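PDB 2C0R: phosphoserine aminotransferase from Bacillus circulans, which catalyses, with pyridoxal 5'-phosphate as cofactor, the reversible transamination between glutamate and 3-phosphohydroxypyruvate that yields phosphoserine for serine biosynthesis. Local coordinates for residues Ser296-Thr301 with Ser337-Val342. The protein carries 1 engineered substitution. Sequence-based numbering, arbitrary orientation.
Sequences SDMNIT and SIYNAV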
ATOM      1  N   SER A 296      23.564  -4.337 -15.948  1.00 13.25           N
ATOM      2  CA  SER A 296      22.975  -3.448 -14.955  1.00 12.82           C
ATOM      3  C   SER A 296      23.943  -3.069 -13.855  1.00 13.04           C
ATOM      4  O   SER A 296      24.735  -3.884 -13.401  1.00 12.75           O
ATOM      5  CB  SER A 296      21.793  -4.193 -14.338  1.00 13.15           C
ATOM      6  OG  SER A 296      21.223  -3.452 -13.265  1.00 11.83           O
ATOM      7  N   ASP A 297      23.826  -1.827 -13.411  1.00 11.89           N
ATOM      8  CA  ASP A 297      24.546  -1.365 -12.233  1.00 12.64           C
ATOM      9  C   ASP A 297      23.683  -1.536 -10.987  1.00 11.70           C
ATOM     10  O   ASP A 297      24.171  -1.147  -9.931  1.00 13.05           O
ATOM     11  CB  ASP A 297      24.978   0.090 -12.307  1.00 13.64           C
ATOM     12  CG  ASP A 297      26.321   0.240 -13.027  1.00 15.14           C
ATOM     13  OD1 ASP A 297      26.884  -0.756 -13.531  1.00 15.34           O
ATOM     14  OD2 ASP A 297      26.814   1.376 -13.104  1.00 19.05           O
ATOM     15  N   MET A 298      22.495  -2.076 -11.094  1.00 11.02           N
ATOM     16  CA  MET A 298      21.610  -2.267  -9.951  1.00 11.20           C
ATOM     17  C   MET A 298      21.484  -3.739  -9.576  1.00 10.37           C
ATOM     18  O   MET A 298      21.332  -4.051  -8.406  1.00 11.92           O
ATOM     19  CB  MET A 298      20.192  -1.736 -10.265  1.00 12.36           C
ATOM     20  CG  MET A 298      20.173  -0.213 -10.470  1.00 12.17           C
ATOM     21  SD  MET A 298      20.105   0.679  -8.908  1.00 14.31           S
ATOM     22  CE  MET A 298      21.833   1.101  -8.650  1.00 17.02           C
ATOM     23  N   ASN A 299      21.438  -4.631 -10.561  1.00 12.71           N
ATOM     24  CA  ASN A 299      21.278  -6.066 -10.288  1.00 12.73           C
ATOM     25  C   ASN A 299      22.315  -6.809 -11.137  1.00 12.58           C
ATOM     26  O   ASN A 299      22.155  -6.877 -12.346  1.00 13.23           O
ATOM     27  CB  ASN A 299      19.860  -6.611 -10.585  1.00 12.61           C
ATOM     28  CG  ASN A 299      18.774  -5.754  -9.957  1.00 11.77           C
ATOM     29  OD1 ASN A 299      18.259  -4.826 -10.578  1.00 12.36           O
ATOM     30  ND2 ASN A 299      18.429  -6.098  -8.717  1.00 11.60           N
ATOM     31  N   ILE A 300      23.337  -7.313 -10.456  1.00 11.27           N
ATOM     32  CA  ILE A 300      24.400  -8.013 -11.173  1.00 11.93           C
ATOM     33  C   ILE A 300      24.172  -9.494 -11.106  1.00 12.43           C
ATOM     34  O   ILE A 300      24.157 -10.104 -10.046  1.00 13.16           O
ATOM     35  CB  ILE A 300      25.737  -7.647 -10.546  1.00 12.83           C
ATOM     36  CG1 ILE A 300      25.981  -6.143 -10.653  1.00 14.77           C
ATOM     37  CG2 ILE A 300      26.835  -8.504 -11.146  1.00 15.41           C
ATOM     38  CD1 ILE A 300      27.353  -5.716 -10.159  1.00 14.83           C
ATOM     39  N   THR A 301      23.985 -10.074 -12.287  1.00 12.80           N
ATOM     40  CA  THR A 301      23.649 -11.502 -12.308  1.00 12.86           C
ATOM     41  C   THR A 301      24.829 -12.275 -12.843  1.00 12.80           C
ATOM     42  O   THR A 301      25.569 -11.844 -13.732  1.00 15.69           O
ATOM     43  CB  THR A 301      22.389 -11.726 -13.146  1.00 13.19           C
ATOM     44  OG1 THR A 301      22.606 -11.077 -14.419  1.00 14.08           O
ATOM     45  CG2 THR A 301      21.179 -11.059 -12.469  1.00 12.84           C
ATOM     46  N   SER A 337      22.113  -7.567  -5.764  1.00 11.07           N
ATOM     47  CA  SER A 337      21.364  -6.320  -5.949  1.00 12.24           C
ATOM     48  C   SER A 337      22.019  -5.203  -5.153  1.00 12.01           C
ATOM     49  O   SER A 337      22.282  -5.411  -3.953  1.00 13.09           O
ATOM     50  CB  SER A 337      19.910  -6.560  -5.531  1.00 13.20           C
ATOM     51  OG  SER A 337      19.312  -7.538  -6.374  1.00 14.10           O
ATOM     52  N   ILE A 338      22.317  -4.115  -5.859  1.00 12.30           N
ATOM     53  CA  ILE A 338      23.250  -3.137  -5.310  1.00 11.75           C
ATOM     54  C   ILE A 338      22.697  -1.732  -5.471  1.00 11.67           C
ATOM     55  O   ILE A 338      23.359  -0.762  -5.838  1.00 13.10           O
ATOM     56  CB  ILE A 338      24.648  -3.281  -5.935  1.00 10.98           C
ATOM     57  CG1 ILE A 338      24.569  -3.326  -7.467  1.00 12.78           C
ATOM     58  CG2 ILE A 338      25.365  -4.507  -5.378  1.00 13.32           C
ATOM     59  CD1 ILE A 338      26.008  -3.287  -8.047  1.00 19.58           C
ATOM     60  N   TYR A 339      21.386  -1.655  -5.145  1.00 11.07           N
ATOM     61  CA  TYR A 339      20.669  -0.405  -5.140  1.00 10.89           C
ATOM     62  C   TYR A 339      21.373   0.679  -4.351  1.00 10.96           C
ATOM     63  O   TYR A 339      22.307   0.372  -3.623  1.00 12.54           O
ATOM     64  CB  TYR A 339      19.294  -0.633  -4.480  1.00 12.30           C
ATOM     65  CG  TYR A 339      18.522  -1.713  -5.191  1.00 11.76           C
ATOM     66  CD1 TYR A 339      18.090  -2.843  -4.526  1.00 12.40           C
ATOM     67  CD2 TYR A 339      18.208  -1.592  -6.532  1.00 12.79           C
ATOM     68  CE1 TYR A 339      17.378  -3.826  -5.144  1.00 13.14           C
ATOM     69  CE2 TYR A 339      17.484  -2.577  -7.195  1.00 13.65           C
ATOM     70  CZ  TYR A 339      17.095  -3.684  -6.500  1.00 13.26           C
ATOM     71  OH  TYR A 339      16.369  -4.669  -7.117  1.00 14.04           O
ATOM     72  N   ASN A 340      20.909   1.929  -4.520  1.00 11.57           N
ATOM     73  CA  ASN A 340      21.627   3.055  -3.941  1.00 11.88           C
ATOM     74  C   ASN A 340      22.118   2.870  -2.513  1.00 12.77           C
ATOM     75  O   ASN A 340      23.280   3.172  -2.229  1.00 12.65           O
ATOM     76  CB  ASN A 340      20.808   4.348  -3.851  1.00 13.06           C
ATOM     77  CG  ASN A 340      20.402   4.961  -5.183  1.00 12.26           C
ATOM     78  OD1 ASN A 340      20.889   4.596  -6.245  1.00 13.38           O
ATOM     79  ND2 ASN A 340      19.448   5.899  -5.125  1.00 13.99           N
ATOM     80  N   ALA A 341      21.271   2.363  -1.627  1.00 10.84           N
ATOM     81  CA  ALA A 341      21.589   2.284  -0.217  1.00 12.16           C
ATOM     82  C   ALA A 341      22.472   1.093   0.121  1.00 11.48           C
ATOM     83  O   ALA A 341      22.972   1.074   1.257  1.00 13.15           O
ATOM     84  CB  ALA A 341      20.316   2.195   0.626  1.00 12.40           C
ATOM     85  N   VAL A 342      22.756   0.178  -0.778  1.00 11.43           N
ATOM     86  CA  VAL A 342      23.710  -0.911  -0.474  1.00 11.57           C
ATOM     87  C   VAL A 342      25.092  -0.272  -0.391  1.00 12.57           C
ATOM     88  O   VAL A 342      25.531   0.354  -1.373  1.00 13.14           O
ATOM     89  CB  VAL A 342      23.630  -1.995  -1.562  1.00 12.30           C
ATOM     90  CG1 VAL A 342      24.704  -3.037  -1.267  1.00 13.33           C
ATOM     91  CG2 VAL A 342      22.239  -2.622  -1.607  1.00 11.94           C
TER
HETATM   92  O   HOH W   1      25.312  -0.053  -7.594  1.00 16.77           O
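The SD of M298 abuts the edge of the Y339 ring, 3.8 Å from CD2 and near the ring plane, a Met-aromatic contact. Bends at chi2 (-82°) and chi3 bring CE to I338 O, 3.7 Å away, and to Y339 CA. Next to it, N299 spends both amide hydrogens on the opposite segment: ND2 donates to Y339 OH at 3.0 Å, almost straight, and to S337 OG at 2.9 Å along a more bent path. Both oxygens lie near the amide plane, and N151 donates to N299 OD1, which would fix the rotation of the buried group. An alanine in place of N299 would probably leave S337 OG and Y339 OH without their shared donor and N151 ND2 without its acceptor, although A10 O would still hold the phenol. N299 faces S337 as an antiparallel non-hydrogen-bonded pair, I338 N donates to M298 O at 2.7 Å, and a water bridges D297 O and I338 O. Away from the N299 and S337 side chains, the CD1 methyls of I300 and I338 meet tightly at 3.5 Å, and I300 also packs on helix 260-280. S296 OG accepts from M298 N and N299 N, an ST turn and ST motif just before strand 299-303. The Y339 side chain comes within about 3 Å of that of K197, the cofactor-attachment lysine, not linked here, and N299 lies equally near T153: the end of a strand pair in a three-stranded antiparallel sheet, with the loop after it, forms second-shell structure at the pyridoxal-phosphate site of a class-V aminotransferase.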